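Local coordinates for fiber protein 2 (Fowl adenovirus 1, PDB 2VTW) that probably attaches the virion to a host-cell receptor through the trimeric C-terminal head of the short fibre, the part described here, at residues Lys51-Thr56 with Asn184-Ile189; Ala69-Val74 with Ala168-Cys173; Ser102-Arg107 with Ala198-Val203. One frame throughout, in Å; residues are numbered along the deposited sequence.

Interaction 1. Residues Lys51-Thr56 with Asn184-Ile189; sequences KVDTTT and NGTVAI
Thr54 OG1 gathers the tight end of this contact: Gly185 N donates to it at 2.9 Å, and Asn184 ND2 reaches it at 3.1 Å with the hydroxyl lying close to the amide plane. The Thr54 side chain gets there because OG1 sits between its own backbone N and carbonyl carbon (chi1 59°), which turns it to 184-189, while Thr54 N donates almost straight to Gly185 O. Beyond this knot the backbones run antiparallel. Val52 and Val187 form a hydrogen-bonded pair, with Val52 N to Val187 O at 3.0 Å and Val187 N to Val52 O at 3.1 Å; their side chains share the buried face, where Val52 CB lies 4.1 Å from Val187 CG1. On the other face Lys51, Asp53 and Thr186 are partly exposed to solvent, whereas Ala188 is buried against Ile110 of a neighbouring subunit. There the extended Lys51 chain lays CG 3.7 Å from Ala188 CB and passes Thr186 with CE, and Thr186 CG2 rests 3.6 Å from the carboxylate carbon CG of Asp53. Thr186 OG1 itself bonds to Thr139 OG1 of strand 129-140. Asp53 OD1 turns back within 51-56, accepting from both N and OG1 of Thr55. The bond from Thr55 N makes an Asx turn, next to the antiparallel pairing of strands 43-53 and 185-197 within the beta-sandwich characteristic of adenovirus fibre heads.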
loop_
_atom_site.group_PDB
_atom_site.type_symbol
_atom_site.label_atom_id
_atom_site.label_comp_id
_atom_site.label_asym_id
_atom_site.label_seq_id
_atom_site.Cartn_x
_atom_site.Cartn_y
_atom_site.Cartn_z
ATOM N N LYS A 51 -20.009 -1.049 2.847
ATOM C CA LYS A 51 -20.920 -2.189 3.166
ATOM C C LYS A 51 -22.219 -2.106 2.338
ATOM O O LYS A 51 -22.798 -1.032 2.200
ATOM C CB LYS A 51 -21.190 -2.261 4.670
ATOM C CG LYS A 51 -21.947 -3.510 5.117
ATOM C CD LYS A 51 -22.214 -3.458 6.609
ATOM C CE LYS A 51 -23.030 -4.649 7.079
ATOM N NZ LYS A 51 -22.983 -4.658 8.562
ATOM N N VAL A 52 -22.627 -3.232 1.744
ATOM C CA VAL A 52 -23.854 -3.328 0.969
ATOM C C VAL A 52 -24.753 -4.416 1.599
ATOM O O VAL A 52 -24.318 -5.555 1.784
ATOM C CB VAL A 52 -23.571 -3.663 -0.508
ATOM C CG1 VAL A 52 -24.830 -3.486 -1.360
ATOM C CG2 VAL A 52 -22.438 -2.790 -1.050
ATOM N N ASP A 53 -25.979 -4.032 1.964
ATOM C CA ASP A 53 -26.988 -4.901 2.606
ATOM C C ASP A 53 -28.083 -5.074 1.546
ATOM O O ASP A 53 -28.608 -4.083 1.030
ATOM C CB ASP A 53 -27.502 -4.215 3.880
ATOM C CG ASP A 53 -28.465 -5.088 4.727
ATOM O OD1 ASP A 53 -29.283 -5.865 4.179
ATOM O OD2 ASP A 53 -28.424 -4.951 5.972
ATOM N N THR A 54 -28.382 -6.316 1.171
ATOM C CA THR A 54 -29.354 -6.582 0.116
ATOM C C THR A 54 -30.753 -6.059 0.476
ATOM O O THR A 54 -31.557 -5.766 -0.420
ATOM C CB THR A 54 -29.426 -8.086 -0.256
ATOM O OG1 THR A 54 -29.775 -8.850 0.901
ATOM C CG2 THR A 54 -28.085 -8.570 -0.829
ATOM N N THR A 55 -31.022 -5.919 1.772
ATOM C CA THR A 55 -32.306 -5.390 2.231
ATOM C C THR A 55 -32.387 -3.853 2.233
ATOM O O THR A 55 -33.476 -3.305 2.429
ATOM C CB THR A 55 -32.704 -5.926 3.645
ATOM O OG1 THR A 55 -31.903 -5.309 4.665
ATOM C CG2 THR A 55 -32.583 -7.477 3.705
ATOM N N THR A 56 -31.271 -3.151 2.036
ATOM C CA THR A 56 -31.315 -1.675 1.975
ATOM C C THR A 56 -30.651 -1.067 0.722
ATOM O O THR A 56 -30.526 0.145 0.613
ATOM C CB THR A 56 -30.720 -1.036 3.253
ATOM O OG1 THR A 56 -29.311 -1.319 3.341
ATOM C CG2 THR A 56 -31.436 -1.542 4.489
ATOM N N ASN A 184 -29.278 -13.127 -0.656
ATOM C CA ASN A 184 -29.481 -12.141 0.399
ATOM C C ASN A 184 -28.384 -12.139 1.448
ATOM O O ASN A 184 -27.663 -13.124 1.611
ATOM C CB ASN A 184 -30.834 -12.398 1.068
ATOM C CG ASN A 184 -32.002 -11.946 0.198
ATOM O OD1 ASN A 184 -32.772 -12.767 -0.318
ATOM N ND2 ASN A 184 -32.127 -10.620 0.017
ATOM N N GLY A 185 -28.286 -11.031 2.174
ATOM C CA GLY A 185 -27.299 -10.878 3.222
ATOM C C GLY A 185 -26.508 -9.610 3.008
ATOM O O GLY A 185 -26.978 -8.688 2.353
ATOM N N THR A 186 -25.302 -9.574 3.572
ATOM C CA THR A 186 -24.435 -8.390 3.551
ATOM C C THR A 186 -22.982 -8.743 3.177
ATOM O O THR A 186 -22.543 -9.886 3.345
ATOM C CB THR A 186 -24.439 -7.621 4.921
ATOM O OG1 THR A 186 -23.620 -8.294 5.883
ATOM C CG2 THR A 186 -25.874 -7.438 5.468
ATOM N N VAL A 187 -22.275 -7.737 2.644
ATOM C CA VAL A 187 -20.845 -7.810 2.333
ATOM C C VAL A 187 -20.244 -6.492 2.801
ATOM O O VAL A 187 -20.821 -5.433 2.581
ATOM C CB VAL A 187 -20.568 -8.056 0.836
ATOM C CG1 VAL A 187 -21.185 -6.951 -0.020
ATOM C CG2 VAL A 187 -19.029 -8.190 0.571
ATOM N N ALA A 188 -19.147 -6.580 3.539
ATOM C CA ALA A 188 -18.467 -5.433 4.098
ATOM C C ALA A 188 -16.966 -5.591 3.815
ATOM O O ALA A 188 -16.390 -6.690 3.975
ATOM C CB ALA A 188 -18.732 -5.306 5.581
ATOM N N ILE A 189 -16.349 -4.498 3.376
ATOM C CA ILE A 189 -14.990 -4.531 2.845
ATOM C C ILE A 189 -14.231 -3.345 3.366
ATOM O O ILE A 189 -14.780 -2.245 3.468
ATOM C CB ILE A 189 -14.979 -4.515 1.302
ATOM C CG1 ILE A 189 -13.544 -4.551 0.752
ATOM C CG2 ILE A 189 -15.687 -3.283 0.791
ATOM C CD1 ILE A 189 -13.452 -4.885 -0.717
#

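Interaction 2. Residues Ala69-Val74 with Ala168-Cys173; sequences ARYFTV and AFTFQC
Gln172 lies flat over the Tyr71 ring: its CG stands 3.8 Å above the centre, only 3° off the ring normal, and the amide continues across the ring with its plane 9° from that of the phenol. Phe72 and Phe171, on the opposite face of the sheet, have nearly parallel rings too (8°), but slid so far apart that they barely overlap. What sits over the Phe72 ring is instead Phe171 CB, offset toward the rim, while CE1 of Phe72 meets CD2 of Phe171 at 3.6 Å. Val74 CG2 reaches Phe171 CE2 at 3.9 Å. Between Thr73 and Thr170, Thr170 OG1 donates to Thr73 OG1 at 2.8 Å; the chain of bonds runs on, Thr73 OG1 bonding to Tyr124 O and Thr170 OG1 to Ser126 N. At the strand end Arg70 bends at chi3, and NH1 meets Cys173 O at 2.9 Å, in the guanidinium plane. Backbone bonds tie Phe72 to Phe171 and Val74 to Phe169 in both directions. The two faces therefore differ in chemistry: the phenylalanines and Val74 are held by apolar contact in the core, whereas the buried threonine hydroxyls have their polar needs met by each other and by the Tyr124-Ser126 loop.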
loop_
_atom_site.group_PDB
_atom_site.type_symbol
_atom_site.label_atom_id
_atom_site.label_comp_id
_atom_site.label_asym_id
_atom_site.label_seq_id
_atom_site.Cartn_x
_atom_site.Cartn_y
_atom_site.Cartn_z
ATOM N N ALA A 69 -23.427 -9.331 -12.792
ATOM C CA ALA A 69 -22.431 -8.263 -12.698
ATOM C C ALA A 69 -21.575 -8.532 -11.455
ATOM O O ALA A 69 -22.118 -8.824 -10.393
ATOM C CB ALA A 69 -23.112 -6.897 -12.614
ATOM N N ARG A 70 -20.248 -8.481 -11.609
ATOM C CA ARG A 70 -19.323 -8.675 -10.484
ATOM C C ARG A 70 -18.625 -7.379 -9.999
ATOM O O ARG A 70 -18.114 -7.340 -8.869
ATOM C CB ARG A 70 -18.291 -9.745 -10.852
ATOM C CG ARG A 70 -18.905 -11.140 -10.964
ATOM C CD ARG A 70 -17.899 -12.229 -11.248
ATOM N NE ARG A 70 -17.256 -12.138 -12.563
ATOM C CZ ARG A 70 -15.982 -11.788 -12.799
ATOM N NH1 ARG A 70 -15.137 -11.453 -11.817
ATOM N NH2 ARG A 70 -15.532 -11.768 -14.050
ATOM N N TYR A 71 -18.609 -6.331 -10.832
ATOM C CA TYR A 71 -17.887 -5.083 -10.495
ATOM C C TYR A 71 -18.830 -3.998 -10.041
ATOM O O TYR A 71 -19.974 -3.959 -10.451
ATOM C CB TYR A 71 -17.092 -4.544 -11.676
ATOM C CG TYR A 71 -15.954 -5.393 -12.181
ATOM C CD1 TYR A 71 -15.754 -6.721 -11.762
ATOM C CD2 TYR A 71 -15.095 -4.886 -13.124
ATOM C CE1 TYR A 71 -14.705 -7.474 -12.265
ATOM C CE2 TYR A 71 -14.076 -5.640 -13.642
ATOM C CZ TYR A 71 -13.872 -6.915 -13.200
ATOM O OH TYR A 71 -12.832 -7.627 -13.734
ATOM N N PHE A 72 -18.346 -3.122 -9.173
ATOM C CA PHE A 72 -19.059 -1.893 -8.867
ATOM C C PHE A 72 -18.108 -0.775 -8.472
ATOM O O PHE A 72 -17.014 -1.033 -7.931
ATOM C CB PHE A 72 -20.148 -2.113 -7.816
ATOM C CG PHE A 72 -19.654 -2.363 -6.421
ATOM C CD1 PHE A 72 -19.368 -1.311 -5.573
ATOM C CD2 PHE A 72 -19.551 -3.664 -5.929
ATOM C CE1 PHE A 72 -18.942 -1.527 -4.289
ATOM C CE2 PHE A 72 -19.129 -3.899 -4.634
ATOM C CZ PHE A 72 -18.833 -2.834 -3.807
ATOM N N THR A 73 -18.527 0.465 -8.734
ATOM C CA THR A 73 -17.654 1.632 -8.565
ATOM C C THR A 73 -18.191 2.562 -7.503
ATOM O O THR A 73 -19.406 2.816 -7.422
ATOM C CB THR A 73 -17.478 2.385 -9.894
ATOM O OG1 THR A 73 -16.936 1.492 -10.868
ATOM C CG2 THR A 73 -16.578 3.631 -9.751
ATOM N N VAL A 74 -17.275 3.048 -6.681
ATOM C CA VAL A 74 -17.515 4.110 -5.729
ATOM C C VAL A 74 -16.572 5.291 -6.095
ATOM O O VAL A 74 -15.371 5.101 -6.334
ATOM C CB VAL A 74 -17.250 3.634 -4.282
ATOM C CG1 VAL A 74 -17.355 4.808 -3.268
ATOM C CG2 VAL A 74 -18.235 2.541 -3.924
ATOM N N ALA A 168 -11.803 7.117 -8.532
ATOM C CA ALA A 168 -12.689 5.989 -8.784
ATOM C C ALA A 168 -12.107 4.720 -8.131
ATOM O O ALA A 168 -10.924 4.402 -8.331
ATOM C CB ALA A 168 -12.883 5.769 -10.275
ATOM N N PHE A 169 -12.933 4.047 -7.329
ATOM C CA PHE A 169 -12.621 2.744 -6.728
ATOM C C PHE A 169 -13.550 1.738 -7.359
ATOM O O PHE A 169 -14.754 1.828 -7.155
ATOM C CB PHE A 169 -12.900 2.737 -5.235
ATOM C CG PHE A 169 -11.951 3.553 -4.409
ATOM C CD1 PHE A 169 -11.013 2.945 -3.607
ATOM C CD2 PHE A 169 -12.044 4.932 -4.382
ATOM C CE1 PHE A 169 -10.158 3.682 -2.823
ATOM C CE2 PHE A 169 -11.171 5.696 -3.589
ATOM C CZ PHE A 169 -10.230 5.083 -2.821
ATOM N N THR A 170 -13.029 0.799 -8.142
ATOM C CA THR A 170 -13.872 -0.259 -8.698
ATOM C C THR A 170 -13.579 -1.575 -7.985
ATOM O O THR A 170 -12.445 -2.085 -8.016
ATOM C CB THR A 170 -13.794 -0.382 -10.225
ATOM O OG1 THR A 170 -14.183 0.858 -10.848
ATOM C CG2 THR A 170 -14.725 -1.482 -10.730
ATOM N N PHE A 171 -14.619 -2.092 -7.335
ATOM C CA PHE A 171 -14.570 -3.327 -6.558
ATOM C C PHE A 171 -14.885 -4.477 -7.477
ATOM O O PHE A 171 -15.956 -4.518 -8.066
ATOM C CB PHE A 171 -15.563 -3.253 -5.406
ATOM C CG PHE A 171 -15.230 -2.180 -4.406
ATOM C CD1 PHE A 171 -14.669 -2.503 -3.190
ATOM C CD2 PHE A 171 -15.470 -0.838 -4.685
ATOM C CE1 PHE A 171 -14.335 -1.520 -2.262
ATOM C CE2 PHE A 171 -15.140 0.164 -3.762
ATOM C CZ PHE A 171 -14.587 -0.168 -2.555
ATOM N N GLN A 172 -13.946 -5.406 -7.605
ATOM C CA GLN A 172 -14.050 -6.483 -8.557
ATOM C C GLN A 172 -14.213 -7.816 -7.810
ATOM O O GLN A 172 -13.219 -8.412 -7.350
ATOM C CB GLN A 172 -12.822 -6.483 -9.453
ATOM C CG GLN A 172 -12.484 -5.065 -9.978
ATOM C CD GLN A 172 -11.357 -5.029 -10.973
ATOM O OE1 GLN A 172 -11.248 -4.084 -11.764
ATOM N NE2 GLN A 172 -10.512 -6.064 -10.971
ATOM N N CYS A 173 -15.475 -8.247 -7.676
ATOM C CA CYS A 173 -15.836 -9.498 -6.976
ATOM C C CYS A 173 -15.426 -10.729 -7.766
ATOM O O CYS A 173 -15.602 -10.780 -8.998
ATOM C CB CYS A 173 -17.342 -9.573 -6.729
ATOM S SG CYS A 173 -18.009 -8.349 -5.607
#

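Interaction 3. Residues Ser102-Arg107 with Ala198-Val203; sequences SFEPAR and AARAPV
Glu104 and Arg200 are joined by a salt bridge, Arg200 NH1 donating to Glu104 OE1 at 2.9 Å along a nearly straight N-H line (175°). The acceptor lies in the guanidinium plane, but the donor comes from above the carboxylate, whose plane is turned 43° from the guanidinium. NH1 has a second acceptor in Thr101 O, and one face of the same guanidinium rests on Ala199 CB, offset toward the rim. Glu104 O is also engaged: Ala199 N donates to it at 3.0 Å, and a water lies 2.7 Å from Glu104 O, accepting in turn from Arg200 N at 3.2 Å, so that this water joins the two loops beside the direct bond. Neither segment is a regular strand; Pro105 and Ala198 make a single isolated bridge, by which the loop between strands 92-94 and 115-116 meets the C-terminal segment that follows strand 185-197 of the head. Ala106 N comes within 3.2 Å of Ala199 N, yet both are donors, and Ala106 has its backbone bond with Pro197 instead. At the far end Ser102 OG accepts from Val203 N at 3.0 Å and bonds to Ser99 O, with Pro202 CA packed 3.5 Å from the same oxygen. The carbonyl oxygens of Ser102 and Arg200 both accept from Asn39 ND2, on strand 28-40.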
loop_
_atom_site.group_PDB
_atom_site.type_symbol
_atom_site.label_atom_id
_atom_site.label_comp_id
_atom_site.label_asym_id
_atom_site.label_seq_id
_atom_site.Cartn_x
_atom_site.Cartn_y
_atom_site.Cartn_z
ATOM N N SER A 102 -8.208 20.810 0.079
ATOM C CA SER A 102 -7.062 20.100 0.606
ATOM C C SER A 102 -7.138 18.576 0.326
ATOM O O SER A 102 -6.137 17.861 0.518
ATOM C CB SER A 102 -6.927 20.364 2.097
ATOM O OG SER A 102 -6.903 21.752 2.382
ATOM N N PHE A 103 -8.286 18.091 -0.148
ATOM C CA PHE A 103 -8.470 16.668 -0.414
ATOM C C PHE A 103 -8.706 16.332 -1.876
ATOM O O PHE A 103 -9.010 15.185 -2.222
ATOM C CB PHE A 103 -9.554 16.119 0.526
ATOM C CG PHE A 103 -9.261 16.434 1.919
ATOM C CD1 PHE A 103 -8.334 15.674 2.640
ATOM C CD2 PHE A 103 -9.775 17.585 2.503
ATOM C CE1 PHE A 103 -7.996 16.022 3.926
ATOM C CE2 PHE A 103 -9.423 17.937 3.797
ATOM C CZ PHE A 103 -8.527 17.156 4.509
ATOM N N GLU A 104 -8.511 17.332 -2.736
ATOM C CA GLU A 104 -8.552 17.135 -4.158
ATOM C C GLU A 104 -7.270 16.427 -4.576
ATOM O O GLU A 104 -6.180 16.890 -4.260
ATOM C CB GLU A 104 -8.625 18.468 -4.886
ATOM C CG GLU A 104 -8.811 18.347 -6.390
ATOM C CD GLU A 104 -8.654 19.692 -7.128
ATOM O OE1 GLU A 104 -8.650 20.762 -6.457
ATOM O OE2 GLU A 104 -8.571 19.646 -8.382
ATOM N N PRO A 105 -7.410 15.314 -5.307
ATOM C CA PRO A 105 -6.219 14.650 -5.836
ATOM C C PRO A 105 -5.630 15.417 -7.017
ATOM O O PRO A 105 -6.372 16.066 -7.777
ATOM C CB PRO A 105 -6.765 13.313 -6.288
ATOM C CG PRO A 105 -8.207 13.633 -6.685
ATOM C CD PRO A 105 -8.651 14.612 -5.671
ATOM N N ALA A 106 -4.310 15.358 -7.171
ATOM C CA ALA A 106 -3.655 15.980 -8.317
ATOM C C ALA A 106 -4.144 15.389 -9.616
ATOM O O ALA A 106 -4.611 14.254 -9.671
ATOM C CB ALA A 106 -2.092 15.879 -8.195
ATOM N N ARG A 107 -4.053 16.168 -10.685
ATOM C CA ARG A 107 -4.355 15.694 -12.025
ATOM C C ARG A 107 -3.506 14.456 -12.228
ATOM O O ARG A 107 -2.344 14.461 -11.856
ATOM C CB ARG A 107 -3.945 16.764 -13.057
ATOM C CG ARG A 107 -4.413 16.556 -14.518
ATOM C CD ARG A 107 -3.547 17.407 -15.548
ATOM N NE ARG A 107 -2.649 16.538 -16.357
ATOM C CZ ARG A 107 -1.338 16.706 -16.547
ATOM N NH1 ARG A 107 -0.676 17.734 -16.034
ATOM N NH2 ARG A 107 -0.672 15.840 -17.288
ATOM N N ALA A 198 -1.783 14.777 -3.856
ATOM C CA ALA A 198 -2.809 15.798 -3.741
ATOM C C ALA A 198 -2.457 16.966 -4.653
ATOM O O ALA A 198 -1.288 17.236 -4.864
ATOM C CB ALA A 198 -2.874 16.279 -2.287
ATOM N N ALA A 199 -3.476 17.672 -5.151
ATOM C CA ALA A 199 -3.305 18.933 -5.922
ATOM C C ALA A 199 -2.494 19.973 -5.165
ATOM O O ALA A 199 -1.740 20.718 -5.759
ATOM C CB ALA A 199 -4.661 19.514 -6.309
ATOM N N ARG A 200 -2.606 20.014 -3.850
ATOM C CA ARG A 200 -1.875 21.023 -3.074
ATOM C C ARG A 200 -1.687 20.574 -1.638
ATOM O O ARG A 200 -2.401 19.695 -1.184
ATOM C CB ARG A 200 -2.666 22.353 -3.090
ATOM C CG ARG A 200 -4.085 22.212 -2.565
ATOM C CD ARG A 200 -4.926 23.414 -2.835
ATOM N NE ARG A 200 -5.136 23.626 -4.264
ATOM C CZ ARG A 200 -5.987 22.958 -5.032
ATOM N NH1 ARG A 200 -6.789 22.013 -4.563
ATOM N NH2 ARG A 200 -6.074 23.274 -6.299
ATOM N N ALA A 201 -0.749 21.192 -0.919
ATOM C CA ALA A 201 -0.656 21.043 0.527
ATOM C C ALA A 201 -1.938 21.633 1.160
ATOM O O ALA A 201 -2.705 22.318 0.481
ATOM C CB ALA A 201 0.623 21.716 1.081
ATOM N N PRO A 202 -2.228 21.300 2.422
ATOM C CA PRO A 202 -3.491 21.804 3.000
ATOM C C PRO A 202 -3.607 23.356 3.041
ATOM O O PRO A 202 -2.642 24.019 3.383
ATOM C CB PRO A 202 -3.471 21.235 4.421
ATOM C CG PRO A 202 -2.582 19.987 4.289
ATOM C CD PRO A 202 -1.508 20.432 3.360
ATOM N N VAL A 203 -4.780 23.878 2.660
ATOM C CA VAL A 203 -5.089 25.328 2.707
ATOM C C VAL A 203 -6.370 25.594 3.492
ATOM O O VAL A 203 -7.362 24.858 3.349
ATOM C CB VAL A 203 -5.298 25.939 1.303
ATOM C CG1 VAL A 203 -3.980 26.209 0.656
ATOM C CG2 VAL A 203 -6.175 25.027 0.434
HETATM O O HOH W 1 -5.286 18.833 -2.627
#

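Overall arrangement
From the N terminus, the chain first passes 51-56, then 69-74 and 102-107, before any partner appears. Residues 168-173 close the loop of interaction 2, and 184-189 then close that of interaction 1, so interaction 2 is nested inside it. Interaction 3, closed last by 198-203, crosses both. Interactions 1 and 2 belong to the same curled sheet and touch where Ile189 CD1 packs 3.6 Å from Phe171 CD1. Interaction 3 lies across the chain's centre, its centre about 33 Å from that of interaction 1 and about 25 Å from that of interaction 2. Strand 185-197 runs beside strand 43-53 from interaction 1 on, and leads into 198-203, the segment that closes interaction 3.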